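Local coordinates for protein CofB (Escherichia coli, PDB 5AX6) that serves as the trimeric minor pilin subunit of the CFA/III type IVb pilus of human enterotoxigenic Escherichia coli and probably takes part in pilus assembly, at residues S119-D124 with F144-D149; I180-R185 with K219-R224; G441-V446 with T456-V461. One frame throughout, in Å; residues are numbered along the deposited sequence.

Contact 1. Residues S119-D124 with F144-D149; sequences SDLKID and FILTFD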
ATOM      1  N   SER A 119     -24.790  36.976 -16.288  1.00 41.25           N
ATOM      2  CA  SER A 119     -23.793  36.732 -17.322  1.00 33.46           C
ATOM      3  C   SER A 119     -24.458  36.644 -18.689  1.00 36.81           C
ATOM      4  O   SER A 119     -25.665  36.413 -18.794  1.00 38.71           O
ATOM      5  CB  SER A 119     -23.009  35.453 -17.030  1.00 36.19           C
ATOM      6  OG  SER A 119     -23.892  34.379 -16.775  1.00 31.69           O
ATOM      7  N   ASP A 120     -23.662  36.826 -19.734  1.00 36.05           N
ATOM      8  CA  ASP A 120     -24.168  36.783 -21.101  1.00 44.06           C
ATOM      9  C   ASP A 120     -24.676  35.392 -21.476  1.00 40.58           C
ATOM     10  O   ASP A 120     -25.489  35.235 -22.390  1.00 41.42           O
ATOM     11  CB  ASP A 120     -23.077  37.228 -22.080  1.00 44.93           C
ATOM     12  CG  ASP A 120     -22.831  38.728 -22.041  1.00 54.28           C
ATOM     13  OD1 ASP A 120     -23.695  39.463 -21.514  1.00 51.27           O
ATOM     14  OD2 ASP A 120     -21.780  39.175 -22.549  1.00 63.39           O
ATOM     15  N   LEU A 121     -24.190  34.385 -20.761  1.00 34.31           N
ATOM     16  CA  LEU A 121     -24.543  33.000 -21.032  1.00 32.47           C
ATOM     17  C   LEU A 121     -25.041  32.352 -19.746  1.00 29.21           C
ATOM     18  O   LEU A 121     -24.355  32.398 -18.724  1.00 27.34           O
ATOM     19  CB  LEU A 121     -23.336  32.245 -21.596  1.00 33.34           C
ATOM     20  CG  LEU A 121     -23.546  30.939 -22.364  1.00 38.72           C
ATOM     21  CD1 LEU A 121     -24.433  31.137 -23.586  1.00 37.18           C
ATOM     22  CD2 LEU A 121     -22.204  30.350 -22.768  1.00 36.29           C
ATOM     23  N   LYS A 122     -26.235  31.764 -19.805  1.00 23.58           N
ATOM     24  CA  LYS A 122     -26.889  31.167 -18.637  1.00 24.09           C
ATOM     25  C   LYS A 122     -27.582  29.867 -19.009  1.00 26.39           C
ATOM     26  O   LYS A 122     -28.032  29.710 -20.138  1.00 21.26           O
ATOM     27  CB  LYS A 122     -27.940  32.112 -18.052  1.00 25.40           C
ATOM     28  CG  LYS A 122     -27.418  33.452 -17.586  1.00 35.90           C
ATOM     29  CD  LYS A 122     -28.564  34.328 -17.121  1.00 34.25           C
ATOM     30  CE  LYS A 122     -28.038  35.613 -16.486  1.00 42.50           C
ATOM     31  NZ  LYS A 122     -29.094  36.671 -16.437  1.00 48.09           N
ATOM     32  N   ILE A 123     -27.724  28.960 -18.053  1.00 22.91           N
ATOM     33  CA  ILE A 123     -28.557  27.778 -18.295  1.00 19.51           C
ATOM     34  C   ILE A 123     -30.030  28.146 -18.218  1.00 21.03           C
ATOM     35  O   ILE A 123     -30.505  28.628 -17.193  1.00 20.91           O
ATOM     36  CB  ILE A 123     -28.260  26.652 -17.294  1.00 19.13           C
ATOM     37  CG1 ILE A 123     -26.792  26.242 -17.394  1.00 20.53           C
ATOM     38  CG2 ILE A 123     -29.186  25.449 -17.561  1.00 19.77           C
ATOM     39  CD1 ILE A 123     -26.300  25.383 -16.235  1.00 24.63           C
ATOM     40  N   ASP A 124     -30.756  27.912 -19.308  1.00 21.30           N
ATOM     41  CA  ASP A 124     -32.153  28.318 -19.392  1.00 22.12           C
ATOM     42  C   ASP A 124     -33.110  27.150 -19.144  1.00 19.88           C
ATOM     43  O   ASP A 124     -34.261  27.329 -18.753  1.00 22.33           O
ATOM     44  CB  ASP A 124     -32.434  28.930 -20.771  1.00 24.23           C
ATOM     45  CG  ASP A 124     -33.750  29.678 -20.814  1.00 32.15           C
ATOM     46  OD1 ASP A 124     -34.006  30.488 -19.892  1.00 33.26           O
ATOM     47  OD2 ASP A 124     -34.533  29.452 -21.760  1.00 30.10           O
ATOM     48  N   PHE A 144     -28.378  20.583 -21.776  1.00 16.42           N
ATOM     49  CA  PHE A 144     -28.434  21.902 -21.159  1.00 16.98           C
ATOM     50  C   PHE A 144     -28.569  22.952 -22.254  1.00 17.52           C
ATOM     51  O   PHE A 144     -27.709  23.043 -23.130  1.00 21.64           O
ATOM     52  CB  PHE A 144     -27.172  22.173 -20.328  1.00 15.88           C
ATOM     53  CG  PHE A 144     -26.990  21.231 -19.177  1.00 21.16           C
ATOM     54  CD1 PHE A 144     -27.456  21.562 -17.907  1.00 20.89           C
ATOM     55  CD2 PHE A 144     -26.352  20.012 -19.361  1.00 21.77           C
ATOM     56  CE1 PHE A 144     -27.297  20.685 -16.835  1.00 19.18           C
ATOM     57  CE2 PHE A 144     -26.174  19.140 -18.306  1.00 19.17           C
ATOM     58  CZ  PHE A 144     -26.648  19.474 -17.034  1.00 16.91           C
ATOM     59  N   ILE A 145     -29.649  23.721 -22.218  1.00 18.74           N
ATOM     60  CA  ILE A 145     -29.850  24.792 -23.189  1.00 19.77           C
ATOM     61  C   ILE A 145     -29.342  26.071 -22.556  1.00 22.73           C
ATOM     62  O   ILE A 145     -29.833  26.488 -21.505  1.00 21.36           O
ATOM     63  CB  ILE A 145     -31.333  24.944 -23.609  1.00 20.81           C
ATOM     64  CG1 ILE A 145     -31.762  23.770 -24.499  1.00 25.19           C
ATOM     65  CG2 ILE A 145     -31.559  26.251 -24.360  1.00 25.12           C
ATOM     66  CD1 ILE A 145     -31.887  22.457 -23.755  1.00 33.16           C
ATOM     67  N   LEU A 146     -28.323  26.651 -23.175  1.00 20.37           N
ATOM     68  CA  LEU A 146     -27.711  27.879 -22.679  1.00 22.66           C
ATOM     69  C   LEU A 146     -28.175  29.052 -23.518  1.00 25.60           C
ATOM     70  O   LEU A 146     -28.021  29.034 -24.736  1.00 28.64           O
ATOM     71  CB  LEU A 146     -26.186  27.784 -22.720  1.00 28.18           C
ATOM     72  CG  LEU A 146     -25.495  27.075 -21.553  1.00 29.64           C
ATOM     73  CD1 LEU A 146     -26.203  25.782 -21.237  1.00 31.79           C
ATOM     74  CD2 LEU A 146     -24.025  26.832 -21.890  1.00 36.30           C
ATOM     75  N   THR A 147     -28.752  30.059 -22.869  1.00 27.64           N
ATOM     76  CA  THR A 147     -29.232  31.227 -23.588  1.00 27.38           C
ATOM     77  C   THR A 147     -28.149  32.306 -23.672  1.00 36.69           C
ATOM     78  O   THR A 147     -27.434  32.573 -22.699  1.00 32.58           O
ATOM     79  CB  THR A 147     -30.500  31.795 -22.935  1.00 31.80           C
ATOM     80  OG1 THR A 147     -30.966  32.913 -23.695  1.00 42.73           O
ATOM     81  CG2 THR A 147     -30.223  32.225 -21.493  1.00 30.13           C
ATOM     82  N   PHE A 148     -28.018  32.882 -24.864  1.00 38.77           N
ATOM     83  CA  PHE A 148     -27.145  34.018 -25.134  1.00 44.53           C
ATOM     84  C   PHE A 148     -27.901  35.316 -24.910  1.00 50.27           C
ATOM     85  O   PHE A 148     -28.938  35.543 -25.534  1.00 49.79           O
ATOM     86  CB  PHE A 148     -26.652  34.003 -26.580  1.00 47.37           C
ATOM     87  CG  PHE A 148     -25.403  33.210 -26.814  1.00 49.62           C
ATOM     88  CD1 PHE A 148     -24.199  33.604 -26.260  1.00 56.80           C
ATOM     89  CD2 PHE A 148     -25.417  32.109 -27.664  1.00 52.55           C
ATOM     90  CE1 PHE A 148     -23.038  32.883 -26.509  1.00 61.92           C
ATOM     91  CE2 PHE A 148     -24.261  31.388 -27.920  1.00 50.39           C
ATOM     92  CZ  PHE A 148     -23.071  31.775 -27.339  1.00 56.26           C
ATOM     93  N   ASP A 149     -27.397  36.177 -24.040  1.00 50.99           N
ATOM     94  CA  ASP A 149     -27.958  37.516 -23.938  1.00 62.63           C
ATOM     95  C   ASP A 149     -27.126  38.464 -24.803  1.00 71.90           C
ATOM     96  O   ASP A 149     -26.120  39.015 -24.352  1.00 67.78           O
ATOM     97  CB  ASP A 149     -27.999  37.991 -22.486  1.00 66.21           C
ATOM     98  CG  ASP A 149     -28.713  39.321 -22.329  1.00 85.78           C
ATOM     99  OD1 ASP A 149     -29.917  39.316 -21.988  1.00 88.22           O
ATOM    100  OD2 ASP A 149     -28.071  40.371 -22.554  1.00 84.81           O
TER

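Contact 2. Residues I180-R185 with K219-R224; sequences IYVVER and KNYGLR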
ATOM      1  N   ILE A 180     -22.689  19.481 -29.404  1.00 23.20           N
ATOM      2  CA  ILE A 180     -23.098  20.851 -29.166  1.00 22.32           C
ATOM      3  C   ILE A 180     -23.916  21.297 -30.359  1.00 24.69           C
ATOM      4  O   ILE A 180     -23.433  21.242 -31.481  1.00 24.31           O
ATOM      5  CB  ILE A 180     -21.886  21.777 -28.996  1.00 24.23           C
ATOM      6  CG1 ILE A 180     -21.065  21.351 -27.773  1.00 34.65           C
ATOM      7  CG2 ILE A 180     -22.338  23.224 -28.904  1.00 22.48           C
ATOM      8  CD1 ILE A 180     -19.731  22.060 -27.658  1.00 39.06           C
ATOM      9  N   TYR A 181     -25.151  21.718 -30.116  1.00 22.89           N
ATOM     10  CA  TYR A 181     -26.030  22.160 -31.190  1.00 22.51           C
ATOM     11  C   TYR A 181     -26.365  23.625 -31.022  1.00 24.59           C
ATOM     12  O   TYR A 181     -26.438  24.134 -29.902  1.00 23.00           O
ATOM     13  CB  TYR A 181     -27.328  21.343 -31.219  1.00 18.98           C
ATOM     14  CG  TYR A 181     -27.226  20.011 -31.906  1.00 23.75           C
ATOM     15  CD1 TYR A 181     -27.850  19.792 -33.126  1.00 25.28           C
ATOM     16  CD2 TYR A 181     -26.498  18.971 -31.347  1.00 22.49           C
ATOM     17  CE1 TYR A 181     -27.763  18.563 -33.763  1.00 26.17           C
ATOM     18  CE2 TYR A 181     -26.404  17.743 -31.967  1.00 24.22           C
ATOM     19  CZ  TYR A 181     -27.041  17.543 -33.177  1.00 31.93           C
ATOM     20  OH  TYR A 181     -26.945  16.321 -33.799  1.00 27.82           O
ATOM     21  N   VAL A 182     -26.585  24.301 -32.144  1.00 21.72           N
ATOM     22  CA  VAL A 182     -27.120  25.652 -32.113  1.00 23.71           C
ATOM     23  C   VAL A 182     -28.641  25.569 -32.011  1.00 24.48           C
ATOM     24  O   VAL A 182     -29.282  24.811 -32.753  1.00 27.71           O
ATOM     25  CB  VAL A 182     -26.714  26.450 -33.368  1.00 24.39           C
ATOM     26  CG1 VAL A 182     -27.397  27.804 -33.383  1.00 27.36           C
ATOM     27  CG2 VAL A 182     -25.205  26.603 -33.427  1.00 32.28           C
ATOM     28  N   VAL A 183     -29.223  26.325 -31.086  1.00 21.10           N
ATOM     29  CA  VAL A 183     -30.670  26.359 -30.973  1.00 22.21           C
ATOM     30  C   VAL A 183     -31.171  27.791 -31.080  1.00 21.44           C
ATOM     31  O   VAL A 183     -30.402  28.736 -30.943  1.00 23.38           O
ATOM     32  CB  VAL A 183     -31.154  25.703 -29.656  1.00 25.91           C
ATOM     33  CG1 VAL A 183     -30.801  24.209 -29.670  1.00 19.83           C
ATOM     34  CG2 VAL A 183     -30.549  26.395 -28.428  1.00 21.77           C
ATOM     35  N   GLU A 184     -32.460  27.940 -31.352  1.00 23.19           N
ATOM     36  CA  GLU A 184     -33.032  29.252 -31.561  1.00 26.55           C
ATOM     37  C   GLU A 184     -34.460  29.303 -31.055  1.00 28.52           C
ATOM     38  O   GLU A 184     -35.143  28.278 -30.944  1.00 23.80           O
ATOM     39  CB  GLU A 184     -32.991  29.628 -33.052  1.00 23.65           C
ATOM     40  CG  GLU A 184     -33.816  28.695 -33.924  1.00 24.98           C
ATOM     41  CD  GLU A 184     -33.730  29.014 -35.413  1.00 32.77           C
ATOM     42  OE1 GLU A 184     -32.662  28.789 -36.027  1.00 29.85           O
ATOM     43  OE2 GLU A 184     -34.745  29.485 -35.971  1.00 28.10           O
ATOM     44  N   ARG A 185     -34.913  30.507 -30.746  1.00 28.00           N
ATOM     45  CA  ARG A 185     -36.319  30.715 -30.471  1.00 29.87           C
ATOM     46  C   ARG A 185     -36.713  32.079 -31.006  1.00 34.72           C
ATOM     47  O   ARG A 185     -35.860  32.956 -31.188  1.00 31.24           O
ATOM     48  CB  ARG A 185     -36.621  30.599 -28.981  1.00 25.77           C
ATOM     49  CG  ARG A 185     -35.861  31.564 -28.114  1.00 24.52           C
ATOM     50  CD  ARG A 185     -36.108  31.264 -26.650  1.00 27.06           C
ATOM     51  NE  ARG A 185     -35.344  32.141 -25.773  1.00 27.43           N
ATOM     52  CZ  ARG A 185     -35.347  32.060 -24.450  1.00 33.37           C
ATOM     53  NH1 ARG A 185     -36.070  31.126 -23.837  1.00 32.38           N
ATOM     54  NH2 ARG A 185     -34.615  32.904 -23.736  1.00 29.72           N
ATOM     55  N   LYS A 219     -33.590  35.996 -34.938  1.00 47.14           N
ATOM     56  CA  LYS A 219     -33.797  34.999 -33.892  1.00 38.91           C
ATOM     57  C   LYS A 219     -32.984  35.303 -32.640  1.00 42.80           C
ATOM     58  O   LYS A 219     -32.027  36.076 -32.687  1.00 39.18           O
ATOM     59  CB  LYS A 219     -33.439  33.606 -34.408  1.00 37.88           C
ATOM     60  CG  LYS A 219     -34.104  33.236 -35.720  1.00 45.33           C
ATOM     61  CD  LYS A 219     -35.616  33.333 -35.630  1.00 41.77           C
ATOM     62  CE  LYS A 219     -36.260  33.006 -36.966  1.00 42.51           C
ATOM     63  NZ  LYS A 219     -37.746  33.044 -36.901  1.00 46.99           N
ATOM     64  N   ASN A 220     -33.386  34.708 -31.517  1.00 34.84           N
ATOM     65  CA  ASN A 220     -32.528  34.619 -30.340  1.00 32.95           C
ATOM     66  C   ASN A 220     -31.878  33.242 -30.335  1.00 32.37           C
ATOM     67  O   ASN A 220     -32.561  32.229 -30.510  1.00 29.95           O
ATOM     68  CB  ASN A 220     -33.322  34.848 -29.060  1.00 34.01           C
ATOM     69  CG  ASN A 220     -34.158  36.111 -29.125  1.00 44.66           C
ATOM     70  OD1 ASN A 220     -33.682  37.151 -29.573  1.00 50.40           O
ATOM     71  ND2 ASN A 220     -35.417  36.020 -28.702  1.00 36.86           N
ATOM     72  N   TYR A 221     -30.562  33.206 -30.164  1.00 30.21           N
ATOM     73  CA  TYR A 221     -29.824  31.954 -30.279  1.00 26.30           C
ATOM     74  C   TYR A 221     -29.293  31.455 -28.944  1.00 30.43           C
ATOM     75  O   TYR A 221     -29.195  32.202 -27.969  1.00 30.93           O
ATOM     76  CB  TYR A 221     -28.675  32.109 -31.268  1.00 25.94           C
ATOM     77  CG  TYR A 221     -29.149  32.233 -32.695  1.00 33.00           C
ATOM     78  CD1 TYR A 221     -29.461  31.101 -33.438  1.00 27.24           C
ATOM     79  CD2 TYR A 221     -29.297  33.480 -33.300  1.00 34.11           C
ATOM     80  CE1 TYR A 221     -29.901  31.201 -34.746  1.00 29.58           C
ATOM     81  CE2 TYR A 221     -29.745  33.591 -34.620  1.00 30.07           C
ATOM     82  CZ  TYR A 221     -30.037  32.449 -35.332  1.00 39.76           C
ATOM     83  OH  TYR A 221     -30.475  32.541 -36.629  1.00 39.43           O
ATOM     84  N   GLY A 222     -28.959  30.172 -28.914  1.00 29.06           N
ATOM     85  CA  GLY A 222     -28.388  29.557 -27.735  1.00 25.36           C
ATOM     86  C   GLY A 222     -27.603  28.337 -28.155  1.00 26.59           C
ATOM     87  O   GLY A 222     -27.512  28.031 -29.343  1.00 23.43           O
ATOM     88  N   LEU A 223     -27.019  27.650 -27.179  1.00 24.15           N
ATOM     89  CA  LEU A 223     -26.309  26.406 -27.429  1.00 24.29           C
ATOM     90  C   LEU A 223     -26.916  25.313 -26.579  1.00 24.85           C
ATOM     91  O   LEU A 223     -27.213  25.528 -25.401  1.00 25.78           O
ATOM     92  CB  LEU A 223     -24.819  26.529 -27.102  1.00 26.09           C
ATOM     93  CG  LEU A 223     -23.963  27.481 -27.938  1.00 27.07           C
ATOM     94  CD1 LEU A 223     -22.600  27.634 -27.267  1.00 32.65           C
ATOM     95  CD2 LEU A 223     -23.818  26.959 -29.359  1.00 32.09           C
ATOM     96  N   ARG A 224     -27.099  24.142 -27.169  1.00 21.27           N
ATOM     97  CA  ARG A 224     -27.487  22.984 -26.386  1.00 20.08           C
ATOM     98  C   ARG A 224     -26.258  22.115 -26.161  1.00 23.29           C
ATOM     99  O   ARG A 224     -25.647  21.633 -27.117  1.00 18.83           O
ATOM    100  CB  ARG A 224     -28.592  22.193 -27.091  1.00 19.41           C
ATOM    101  CG  ARG A 224     -29.122  21.035 -26.255  1.00 22.21           C
ATOM    102  CD  ARG A 224     -30.108  20.190 -27.028  1.00 23.53           C
ATOM    103  NE  ARG A 224     -29.484  19.482 -28.143  1.00 22.33           N
ATOM    104  CZ  ARG A 224     -30.139  18.634 -28.930  1.00 21.78           C
ATOM    105  NH1 ARG A 224     -31.427  18.403 -28.715  1.00 16.67           N
ATOM    106  NH2 ARG A 224     -29.513  18.031 -29.931  1.00 21.85           N
TER
HETATM  107  O   HOH W   1     -32.027  30.757 -37.709  1.00 36.66           O

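Contact 3. Residues G441-V446 with T456-V461; sequences GTAIQV and TATMGV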
ATOM      1  N   GLY A 441      47.833   1.975  32.129  1.00 24.44           N
ATOM      2  CA  GLY A 441      46.708   2.257  31.255  1.00 26.32           C
ATOM      3  C   GLY A 441      46.944   1.824  29.825  1.00 25.84           C
ATOM      4  O   GLY A 441      47.859   1.060  29.543  1.00 23.19           O
ATOM      5  N   THR A 442      46.115   2.326  28.912  1.00 25.03           N
ATOM      6  CA  THR A 442      46.239   1.954  27.513  1.00 23.08           C
ATOM      7  C   THR A 442      45.789   3.087  26.605  1.00 23.84           C
ATOM      8  O   THR A 442      44.835   3.818  26.908  1.00 19.22           O
ATOM      9  CB  THR A 442      45.422   0.671  27.190  1.00 24.77           C
ATOM     10  OG1 THR A 442      45.545   0.363  25.795  1.00 23.31           O
ATOM     11  CG2 THR A 442      43.950   0.873  27.511  1.00 22.20           C
ATOM     12  N   ALA A 443      46.501   3.234  25.497  1.00 20.63           N
ATOM     13  CA  ALA A 443      46.114   4.145  24.441  1.00 18.46           C
ATOM     14  C   ALA A 443      45.657   3.321  23.251  1.00 21.73           C
ATOM     15  O   ALA A 443      46.434   2.545  22.692  1.00 22.05           O
ATOM     16  CB  ALA A 443      47.286   5.067  24.056  1.00 26.27           C
ATOM     17  N   ILE A 444      44.392   3.480  22.868  1.00 17.16           N
ATOM     18  CA  ILE A 444      43.845   2.712  21.762  1.00 18.94           C
ATOM     19  C   ILE A 444      43.575   3.657  20.605  1.00 19.41           C
ATOM     20  O   ILE A 444      42.878   4.658  20.750  1.00 18.84           O
ATOM     21  CB  ILE A 444      42.563   1.954  22.168  1.00 15.10           C
ATOM     22  CG1 ILE A 444      42.907   0.917  23.254  1.00 21.70           C
ATOM     23  CG2 ILE A 444      41.972   1.244  20.958  1.00 17.05           C
ATOM     24  CD1 ILE A 444      41.707   0.386  24.072  1.00 18.47           C
ATOM     25  N   GLN A 445      44.160   3.338  19.460  1.00 17.56           N
ATOM     26  CA  GLN A 445      44.079   4.191  18.285  1.00 18.07           C
ATOM     27  C   GLN A 445      43.331   3.481  17.171  1.00 18.77           C
ATOM     28  O   GLN A 445      43.476   2.269  16.992  1.00 18.61           O
ATOM     29  CB  GLN A 445      45.487   4.571  17.810  1.00 18.71           C
ATOM     30  CG  GLN A 445      45.549   5.636  16.713  1.00 18.44           C
ATOM     31  CD  GLN A 445      46.972   6.153  16.534  1.00 22.51           C
ATOM     32  OE1 GLN A 445      47.528   6.789  17.432  1.00 22.17           O
ATOM     33  NE2 GLN A 445      47.571   5.861  15.393  1.00 18.73           N
ATOM     34  N   VAL A 446      42.535   4.246  16.436  1.00 16.43           N
ATOM     35  CA  VAL A 446      41.825   3.738  15.280  1.00 15.61           C
ATOM     36  C   VAL A 446      42.195   4.581  14.087  1.00 15.57           C
ATOM     37  O   VAL A 446      42.075   5.808  14.134  1.00 18.65           O
ATOM     38  CB  VAL A 446      40.289   3.768  15.490  1.00 17.19           C
ATOM     39  CG1 VAL A 446      39.554   3.464  14.179  1.00 15.07           C
ATOM     40  CG2 VAL A 446      39.893   2.773  16.607  1.00 18.96           C
ATOM     41  N   THR A 456      44.872  -0.439  16.900  1.00 16.69           N
ATOM     42  CA  THR A 456      46.100  -0.807  17.596  1.00 19.23           C
ATOM     43  C   THR A 456      46.089  -0.217  18.983  1.00 20.15           C
ATOM     44  O   THR A 456      45.265   0.643  19.284  1.00 20.03           O
ATOM     45  CB  THR A 456      47.345  -0.309  16.863  1.00 20.28           C
ATOM     46  OG1 THR A 456      47.267   1.121  16.734  1.00 22.27           O
ATOM     47  CG2 THR A 456      47.437  -0.950  15.490  1.00 19.71           C
ATOM     48  N   ALA A 457      47.010  -0.670  19.823  1.00 18.20           N
ATOM     49  CA  ALA A 457      47.025  -0.253  21.215  1.00 21.14           C
ATOM     50  C   ALA A 457      48.400  -0.395  21.835  1.00 20.93           C
ATOM     51  O   ALA A 457      49.122  -1.355  21.549  1.00 22.33           O
ATOM     52  CB  ALA A 457      46.007  -1.075  22.020  1.00 20.58           C
ATOM     53  N   THR A 458      48.757   0.548  22.698  1.00 19.53           N
ATOM     54  CA  THR A 458      49.893   0.331  23.591  1.00 20.70           C
ATOM     55  C   THR A 458      49.377   0.270  25.019  1.00 27.51           C
ATOM     56  O   THR A 458      48.382   0.915  25.349  1.00 26.23           O
ATOM     57  CB  THR A 458      50.965   1.440  23.468  1.00 23.54           C
ATOM     58  OG1 THR A 458      50.371   2.709  23.764  1.00 25.91           O
ATOM     59  CG2 THR A 458      51.529   1.474  22.057  1.00 25.72           C
ATOM     60  N   MET A 459      50.054  -0.513  25.856  1.00 22.79           N
ATOM     61  CA  MET A 459      49.738  -0.596  27.276  1.00 24.06           C
ATOM     62  C   MET A 459      51.006  -0.379  28.086  1.00 25.69           C
ATOM     63  O   MET A 459      52.043  -0.951  27.768  1.00 27.96           O
ATOM     64  CB  MET A 459      49.132  -1.962  27.632  1.00 24.83           C
ATOM     65  CG  MET A 459      48.792  -2.129  29.125  1.00 29.77           C
ATOM     66  SD  MET A 459      48.316  -3.822  29.570  1.00 31.60           S
ATOM     67  CE  MET A 459      47.288  -4.199  28.159  1.00 21.96           C
ATOM     68  N   GLY A 460      50.913   0.432  29.132  1.00 21.98           N
ATOM     69  CA  GLY A 460      52.007   0.608  30.070  1.00 28.54           C
ATOM     70  C   GLY A 460      51.802  -0.256  31.296  1.00 25.35           C
ATOM     71  O   GLY A 460      50.723  -0.261  31.888  1.00 23.68           O
ATOM     72  N   VAL A 461      52.844  -0.994  31.678  1.00 26.53           N
ATOM     73  CA  VAL A 461      52.784  -1.887  32.828  1.00 24.62           C
ATOM     74  C   VAL A 461      54.075  -1.792  33.645  1.00 30.27           C
ATOM     75  O   VAL A 461      55.167  -1.778  33.082  1.00 27.37           O
ATOM     76  CB  VAL A 461      52.552  -3.351  32.384  1.00 23.88           C
ATOM     77  CG1 VAL A 461      52.770  -4.325  33.546  1.00 23.21           C
ATOM     78  CG2 VAL A 461      51.138  -3.517  31.782  1.00 23.11           C
TER

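Contact 1. Residues S119-D124 with F144-D149
Leu121 and Phe148 face each other as a non-hydrogen-bonded antiparallel pair, their side chains lying side by side and pointing the same way. The first torsion of Leu121 sets CG anti to its backbone N (chi1 -161°), and chi2 (59°) then brings CD1 over one face of the Phe148 ring, 3.8 Å from the centroid and offset toward the rim; its closest ring atom is Phe148 CD1, at 3.6 Å. The same methyl meets Leu146 CB at 3.9 Å, so one branch of Leu121 bridges two residues of the opposite strand, while Leu121 CD2 approaches Leu146 CD2. An alanine here, lacking both methyls, would probably open a gap between the Phe148 ring and Leu146 and leave the ring freer to turn. Next along, Ile123 CG1 packs on Leu146 CD1, the two side chains crossing obliquely. On the face that carries Lys122 and Thr147, Thr147 CG2 sits beside Lys122 CB and also near Asp124 CB, and Asp124 OD2 is held by Trp193 NE1. Straight backbone bonds tie both ends: Asp149 N to Asp120 O (2.7 Å, 171° at the hydrogen) and Asp124 N to Ile145 O (2.8 Å). The segments form part of the hairpin of strands 121-130 and 139-148 in the pilin domain; helix 4-25 packs on Leu121, Ile123 and Phe144, Tyr162 of helix 161-171 touches Leu121 and Phe148, and strand 220-227 pairs with the other side of strand 139-148.

Contact 2. Residues I180-R185 with K219-R224
Arg224 and Tyr181 lie side by side, pointing the same way, as a hydrogen-bonded pair, and the arginine can be followed outward. Its CB touches Val183 CG1 at 3.9 Å, the two side chains crossing at about a right angle. The chain then runs out with CG anti to the backbone N and bends at chi3 (67°), with NE 4.2 Å from Tyr181 CB. At the tip NH2 stands 3.4 Å above the plane of the Tyr181 ring, offset toward the rim, with Tyr181 CD2 its nearest ring atom at 3.5 Å. CZ is 4.7 Å from the ring centroid, a cation-pi contact in which the guanidinium is turned 71° from the ring; NH2 also bonds to Leu63 O. The strands, 179-185 and 220-227, are antiparallel neighbours inside the pilin-domain sheet although 33 residues lie between the segments. At Gly222 a side chain would point to the face carrying Val183, whose CG2 already lies 3.5 Å from Gly222 C. On the opposite face Glu184 CB abuts Tyr221 CD1, and a water donates to both Glu184 OE1, which also bonds to Thr196 OG1, and Tyr221 OH, which also bonds to Asp216 O. Glu184 OE2 pairs with Arg194, and Tyr181 OH bonds to Gln48 of the second subunit.

Contact 3. Residues G441-V446 with T456-V461
Thr442 and Ala443 share one acceptor on the opposite strand, Thr458 O. Among the hydrogen bonds, the one from Ala443 N lies in the carbonyl plane at 3.0 Å, whereas Thr442 OG1 donates to Thr458 O at 2.9 Å from 42° above that plane. The hydroxyl can do this because OG1 is anti to its own backbone N (chi1 178°). The backbone pairing continues at Gln445 and Thr456, with Gln445 N to Thr456 O at 2.9 Å and Thr456 N to Gln445 O at 3.0 Å, the latter 169° at the hydrogen.

CA-H...O contacts run between these bonds: Ala457 CA to Ala443 O at 3.2 Å and Met459 CA to Gly441 O at 3.4 Å. Apolar contact is slight. Ile444 CG1 meets Ala457 CB at 3.9 Å on the face that also bears Thr442 and Met459, while on the other face Ala443 CB lies near Thr458 OG1. Few side-chain contacts cross between the strands, and backbone bonds make up most of the pairing.

The strands, 438-448 and 452-463, form a hairpin in the C-terminal domain. Leu478 of strand 478-487 covers Thr442, Ala457 and Met459, and Ile405 of strand 398-409 packs on Thr442 and Ile444. Gly441 and Thr442 pair antiparallel with a strand of the third subunit, whose Ser407 and Asn429 bond to the backbone of Ile444, so the sheet continues across the trimer interface.

Contacts 1 and 2 belong to one sheet in the pilin domain: their centres are 10 Å apart, and strands 139-148 and 220-227 are adjacent. They touch through a probable hydrogen bond from Leu146 N to Leu223 O at 2.7 Å and a salt bridge from Asp124 OD2 to Arg185 NH1 at 3.1 Å. Contact 3 lies in the C-terminal domain on the opposite side of the chain's centre, about 92 Å from contact 1 and 98 Å from contact 2, centre to centre, with nearest atoms about 75 Å away in each case. Other subunits touch contact 2 at Tyr181 and contact 3 over most of its residues, but do not touch contact 1.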